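Local coordinates for protein minor fimbrium tip subunit Mfa3 (Porphyromonas gingivalis ATCC 33277, PDB 5NF4) that forms part of the tip of the minor fimbriae, filaments that mediate biofilm formation and adhesion to host cells and other oral bacteria, at residues V85-S90 with T124-I129; L75-N80 with S133-F138. All blocks are in the same frame, centred on the assembly; numbering follows the deposited sequence.

Overall arrangement
Both contacts join the same β-sheet to the short helices that lie against it, and their centres are about 11 Å apart. Contact 1 uses strand 84-91 and helix 122-126; contact 2 uses the adjoining antiparallel strand 71-78 and helix 132-140, which follows helix 122-126 in the chain. The strands are joined by backbone hydrogen bonds, V85 N to V76 O at 2.8 Å and V76 N to A86 O at 2.9 Å. On the helical side, I129 CG2 packs on M135 CA at 3.5 Å. A methionine carries each contact, M126 in contact 1 and M135 in contact 2, and L75 touches both. A formic acid is hydrogen-bonded to H137 of contact 2, away from the buried M135.

Contact 1. Residues V85-S90 with T124-I129; sequences VAEHFS and TAMASI
E87 and F89, two residues apart on strand 84-91, receive M126 from the segment 124-129. Before them, V85 and A86 both face V76 of the adjoining strand, a classic β bulge. E87 then reaches across with its chain extended beyond CG, and M126 comes to meet it from the opposite direction. The M126 methyl CE lies 3.7 Å from E87 CB and 3.5 Å from E87 OE1, so it rests along the aliphatic part of the glutamate as well as at its carboxylate. That carboxylate forms a salt bridge with K84, which suits a charged residue at this exposed border. At H88 the backbone takes over: its O is 3.8 Å from M126 CE, while its CB points away from M126 and its ring stacks on F102. F89 turns back toward the helix. Its CG stands anti to the backbone N (chi1 -179°), and its CB comes 4.1 Å from M126 SD. The sulfur is 5.3 Å from the F89 ring centroid and 62° off the ring normal, an oblique Met-aromatic contact. Methionine suits this place because its bend at chi3 (77°) lets sulfur and methyl address different neighbours. The chain from M126 to I129 forms a type I turn. The whole is a helix laid on a β-sheet face, joined through one buried methionine with a Met-aromatic contact.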
loop_
_atom_site.group_PDB
_atom_site.type_symbol
_atom_site.label_atom_id
_atom_site.label_comp_id
_atom_site.label_asym_id
_atom_site.label_seq_id
_atom_site.Cartn_x
_atom_site.Cartn_y
_atom_site.Cartn_z
ATOM N N VAL A 85 13.632 10.766 20.994
ATOM C CA VAL A 85 13.067 11.525 22.127
ATOM C C VAL A 85 11.750 10.970 22.676
ATOM O O VAL A 85 11.280 11.419 23.721
ATOM C CB VAL A 85 12.874 12.998 21.754
ATOM C CG1 VAL A 85 14.226 13.635 21.439
ATOM C CG2 VAL A 85 11.905 13.168 20.602
ATOM N N ALA A 86 11.171 9.969 22.021
ATOM C CA ALA A 86 9.987 9.300 22.565
ATOM C C ALA A 86 9.704 8.069 21.725
ATOM O O ALA A 86 10.089 8.026 20.576
ATOM C CB ALA A 86 8.759 10.218 22.561
ATOM N N GLU A 87 9.040 7.086 22.308
ATOM C CA GLU A 87 8.559 5.961 21.520
ATOM C C GLU A 87 7.416 5.317 22.256
ATOM O O GLU A 87 7.251 5.474 23.484
ATOM C CB GLU A 87 9.688 4.966 21.224
ATOM C CG GLU A 87 10.217 4.200 22.387
ATOM C CD GLU A 87 11.410 3.307 22.016
ATOM O OE1 GLU A 87 11.787 3.256 20.822
ATOM O OE2 GLU A 87 11.966 2.648 22.917
ATOM N N HIS A 88 6.580 4.615 21.508
ATOM C CA HIS A 88 5.393 4.020 22.073
ATOM C C HIS A 88 5.019 2.792 21.272
ATOM O O HIS A 88 5.160 2.792 20.060
ATOM C CB HIS A 88 4.218 5.000 22.063
ATOM C CG HIS A 88 3.007 4.461 22.732
ATOM N ND1 HIS A 88 2.705 4.738 24.049
ATOM C CD2 HIS A 88 2.046 3.619 22.294
ATOM C CE1 HIS A 88 1.591 4.113 24.379
ATOM N NE2 HIS A 88 1.184 3.408 23.339
ATOM N N PHE A 89 4.522 1.770 21.960
ATOM C CA PHE A 89 4.055 0.582 21.244
ATOM C C PHE A 89 2.632 0.227 21.678
ATOM O O PHE A 89 2.306 0.215 22.882
ATOM C CB PHE A 89 5.012 -0.592 21.467
ATOM C CG PHE A 89 4.601 -1.821 20.741
ATOM C CD1 PHE A 89 4.847 -1.939 19.399
ATOM C CD2 PHE A 89 3.941 -2.843 21.411
ATOM C CE1 PHE A 89 4.461 -3.111 18.696
ATOM C CE2 PHE A 89 3.546 -4.002 20.734
ATOM C CZ PHE A 89 3.794 -4.119 19.382
ATOM N N SER A 90 1.759 -0.009 20.698
ATOM C CA SER A 90 0.372 -0.409 20.995
ATOM C C SER A 90 0.089 -1.736 20.337
ATOM O O SER A 90 0.607 -2.006 19.273
ATOM C CB SER A 90 -0.642 0.610 20.476
ATOM O OG SER A 90 -0.289 1.936 20.797
ATOM N N THR A 124 10.420 -5.518 19.446
ATOM C CA THR A 124 11.814 -5.899 19.577
ATOM C C THR A 124 12.698 -5.030 18.661
ATOM O O THR A 124 13.800 -4.641 19.049
ATOM C CB THR A 124 11.982 -7.402 19.221
ATOM O OG1 THR A 124 11.257 -8.194 20.175
ATOM C CG2 THR A 124 13.451 -7.814 19.208
ATOM N N ALA A 125 12.204 -4.749 17.458
ATOM C CA ALA A 125 12.943 -3.933 16.466
ATOM C C ALA A 125 13.245 -2.530 16.998
ATOM O O ALA A 125 14.239 -1.917 16.625
ATOM C CB ALA A 125 12.165 -3.812 15.178
ATOM N N MET A 126 12.349 -2.000 17.825
ATOM C CA MET A 126 12.505 -0.647 18.302
ATOM C C MET A 126 13.817 -0.481 19.072
ATOM O O MET A 126 14.427 0.597 19.056
ATOM C CB MET A 126 11.300 -0.262 19.186
ATOM C CG MET A 126 10.010 -0.103 18.403
ATOM S SD MET A 126 8.541 -0.032 19.473
ATOM C CE MET A 126 8.758 1.653 19.999
ATOM N N ALA A 127 14.257 -1.539 19.745
ATOM C CA ALA A 127 15.464 -1.424 20.551
ATOM C C ALA A 127 16.717 -1.294 19.676
ATOM O O ALA A 127 17.731 -0.747 20.126
ATOM C CB ALA A 127 15.597 -2.613 21.504
ATOM N N SER A 128 16.664 -1.775 18.435
ATOM C CA SER A 128 17.806 -1.642 17.541
ATOM C C SER A 128 17.730 -0.396 16.669
ATOM O O SER A 128 18.582 -0.209 15.803
ATOM C CB SER A 128 17.927 -2.895 16.654
ATOM O OG SER A 128 18.261 -3.994 17.501
ATOM N N ILE A 129 16.722 0.448 16.897
ATOM C CA ILE A 129 16.608 1.735 16.212
ATOM C C ILE A 129 17.029 2.805 17.218
ATOM O O ILE A 129 16.217 3.305 17.998
ATOM C CB ILE A 129 15.193 2.012 15.703
ATOM C CG1 ILE A 129 14.793 0.943 14.660
ATOM C CG2 ILE A 129 15.122 3.400 15.080
ATOM C CD1 ILE A 129 13.350 1.006 14.230
#

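Contact 2. Residues L75-N80 with S133-F138; sequences LVFDSN and SDMNHF. With FMT (formic acid), chain C.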
loop_
_atom_site.group_PDB
_atom_site.type_symbol
_atom_site.label_atom_id
_atom_site.label_comp_id
_atom_site.label_asym_id
_atom_site.label_seq_id
_atom_site.Cartn_x
_atom_site.Cartn_y
_atom_site.Cartn_z
ATOM N N LEU A 75 7.828 6.079 16.838
ATOM C CA LEU A 75 9.179 6.475 17.245
ATOM C C LEU A 75 9.383 7.936 16.833
ATOM O O LEU A 75 9.082 8.342 15.700
ATOM C CB LEU A 75 10.242 5.558 16.633
ATOM C CG LEU A 75 10.166 4.081 17.019
ATOM C CD1 LEU A 75 9.354 3.329 15.976
ATOM C CD2 LEU A 75 11.574 3.453 17.190
ATOM N N VAL A 76 9.896 8.724 17.778
ATOM C CA VAL A 76 9.990 10.172 17.635
ATOM C C VAL A 76 11.441 10.591 17.833
ATOM O O VAL A 76 12.117 10.128 18.775
ATOM C CB VAL A 76 9.087 10.906 18.659
ATOM C CG1 VAL A 76 9.004 12.384 18.254
ATOM C CG2 VAL A 76 7.702 10.255 18.734
ATOM N N PHE A 77 11.940 11.397 16.914
ATOM C CA PHE A 77 13.329 11.825 16.938
ATOM C C PHE A 77 13.479 13.325 16.824
ATOM O O PHE A 77 12.677 13.988 16.186
ATOM C CB PHE A 77 14.116 11.174 15.788
ATOM C CG PHE A 77 14.083 9.683 15.824
ATOM C CD1 PHE A 77 13.001 9.009 15.255
ATOM C CD2 PHE A 77 15.068 8.948 16.461
ATOM C CE1 PHE A 77 12.899 7.660 15.326
ATOM C CE2 PHE A 77 14.971 7.536 16.492
ATOM C CZ PHE A 77 13.900 6.917 15.923
ATOM N N ASP A 78 14.534 13.863 17.415
ATOM C CA ASP A 78 14.833 15.283 17.211
ATOM C C ASP A 78 15.183 15.497 15.739
ATOM O O ASP A 78 16.036 14.786 15.210
ATOM C CB ASP A 78 15.988 15.707 18.098
ATOM C CG ASP A 78 16.221 17.211 18.076
ATOM O OD1 ASP A 78 16.876 17.694 17.136
ATOM O OD2 ASP A 78 15.747 17.907 18.997
ATOM N N SER A 79 14.520 16.441 15.070
ATOM C CA SER A 79 14.706 16.633 13.631
ATOM C C SER A 79 16.136 17.007 13.258
ATOM O O SER A 79 16.579 16.669 12.160
ATOM C CB SER A 79 13.744 17.704 13.112
ATOM O OG SER A 79 12.410 17.348 13.424
ATOM N N ASN A 80 16.841 17.664 14.180
ATOM C CA ASN A 80 18.175 18.183 13.918
ATOM C C ASN A 80 19.279 17.273 14.415
ATOM O O ASN A 80 20.221 16.998 13.673
ATOM C CB ASN A 80 18.319 19.573 14.538
ATOM C CG ASN A 80 17.324 20.546 13.959
ATOM O OD1 ASN A 80 17.157 20.597 12.743
ATOM N ND2 ASN A 80 16.633 21.297 14.813
ATOM N N SER A 133 18.948 8.051 12.052
ATOM C CA SER A 133 19.637 7.401 10.936
ATOM C C SER A 133 19.216 5.933 10.845
ATOM O O SER A 133 18.880 5.424 9.747
ATOM C CB SER A 133 21.165 7.526 11.099
ATOM O OG SER A 133 21.823 6.747 10.117
ATOM N N ASP A 134 19.208 5.251 11.997
ATOM C CA ASP A 134 18.732 3.874 12.066
ATOM C C ASP A 134 17.282 3.783 11.632
ATOM O O ASP A 134 16.866 2.837 10.972
ATOM C CB ASP A 134 18.847 3.298 13.469
ATOM C CG ASP A 134 20.281 3.162 13.942
ATOM O OD1 ASP A 134 21.192 3.055 13.110
ATOM O OD2 ASP A 134 20.493 3.179 15.172
ATOM N N MET A 135 16.497 4.752 12.072
ATOM C CA MET A 135 15.067 4.744 11.810
ATOM C C MET A 135 14.801 4.843 10.304
ATOM O O MET A 135 13.997 4.078 9.729
ATOM C CB MET A 135 14.367 5.907 12.545
ATOM C CG MET A 135 12.839 5.938 12.323
ATOM S SD MET A 135 11.965 4.734 13.271
ATOM C CE MET A 135 11.310 3.665 11.989
ATOM N N ASN A 136 15.481 5.768 9.645
ATOM C CA ASN A 136 15.354 5.865 8.198
ATOM C C ASN A 136 15.852 4.613 7.449
ATOM O O ASN A 136 15.218 4.198 6.482
ATOM C CB ASN A 136 16.053 7.097 7.686
ATOM C CG ASN A 136 15.215 8.359 7.939
ATOM O OD1 ASN A 136 14.025 8.393 7.619
ATOM N ND2 ASN A 136 15.813 9.364 8.540
ATOM N N HIS A 137 16.956 4.021 7.894
ATOM C CA HIS A 137 17.396 2.751 7.293
ATOM C C HIS A 137 16.306 1.699 7.436
ATOM O O HIS A 137 16.021 0.952 6.471
ATOM C CB HIS A 137 18.718 2.264 7.926
ATOM C CG HIS A 137 19.942 3.011 7.464
ATOM N ND1 HIS A 137 20.208 3.302 6.140
ATOM C CD2 HIS A 137 20.995 3.497 8.166
ATOM C CE1 HIS A 137 21.360 3.954 6.055
ATOM N NE2 HIS A 137 21.859 4.085 7.270
ATOM N N PHE A 138 15.688 1.614 8.613
ATOM C CA PHE A 138 14.647 0.633 8.865
ATOM C C PHE A 138 13.465 0.856 7.928
ATOM O O PHE A 138 12.930 -0.102 7.346
ATOM C CB PHE A 138 14.186 0.699 10.336
ATOM C CG PHE A 138 13.179 -0.356 10.726
ATOM C CD1 PHE A 138 11.812 -0.156 10.495
ATOM C CD2 PHE A 138 13.595 -1.557 11.287
ATOM C CE1 PHE A 138 10.884 -1.133 10.873
ATOM C CE2 PHE A 138 12.685 -2.543 11.636
ATOM C CZ PHE A 138 11.329 -2.343 11.431
HETATM C C FMT C . 18.787 2.087 2.449
HETATM O O1 FMT C . 19.552 1.241 2.007
HETATM O O2 FMT C . 18.840 2.416 3.633
#
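Apolar contact carries this interface, with M135 of the helix lying against both F77 and L75. F77 and M135 cross at about a right angle: the CE1 corner of the phenyl ring is 3.5 Å from M135 CG, and F77 CZ is 3.6 Å from M135 CB. The root of the methionine therefore packs on the far end of the aromatic ring. L75 takes the next part of the chain, its CB lying 3.9 Å from M135 SD, with both of its methyls also near the sulfur. A branched leucine suits this place, since it can offer three carbons to one large atom.

The sulfur also takes part in a Met-aromatic contact, 4.8 Å from the F77 ring centroid and 72° off the ring normal, an oblique approach. M135 has CG anti to its own backbone N (chi1 -179°) and then bends at chi2 (77°), which carries SD across toward L75. Beyond the pair, I129 touches both F77 and M135, and F114 of strand 109-117 also packs on M135.

Polar interactions lie at the margins. Where the strand ends, D78 OD1 accepts the backbone N of N80 at 3.0 Å in an Asx turn, while its OD2 forms a salt bridge with R111. An aspartate fits here because one oxygen can shape the turn as the other meets a charge. On the helix, H137 ND1 donates to O2 of the formic acid, 3.0 Å away in the ring plane with a nearly straight bond; the formic acid probably came from the crystallisation liquor.

No hydrogen bond crosses between strand and helix. Their association here thus rests on dispersion and burial of the three apolar side chains, with the polarisable sulfur suited to lying beside both an aliphatic and an aromatic neighbour.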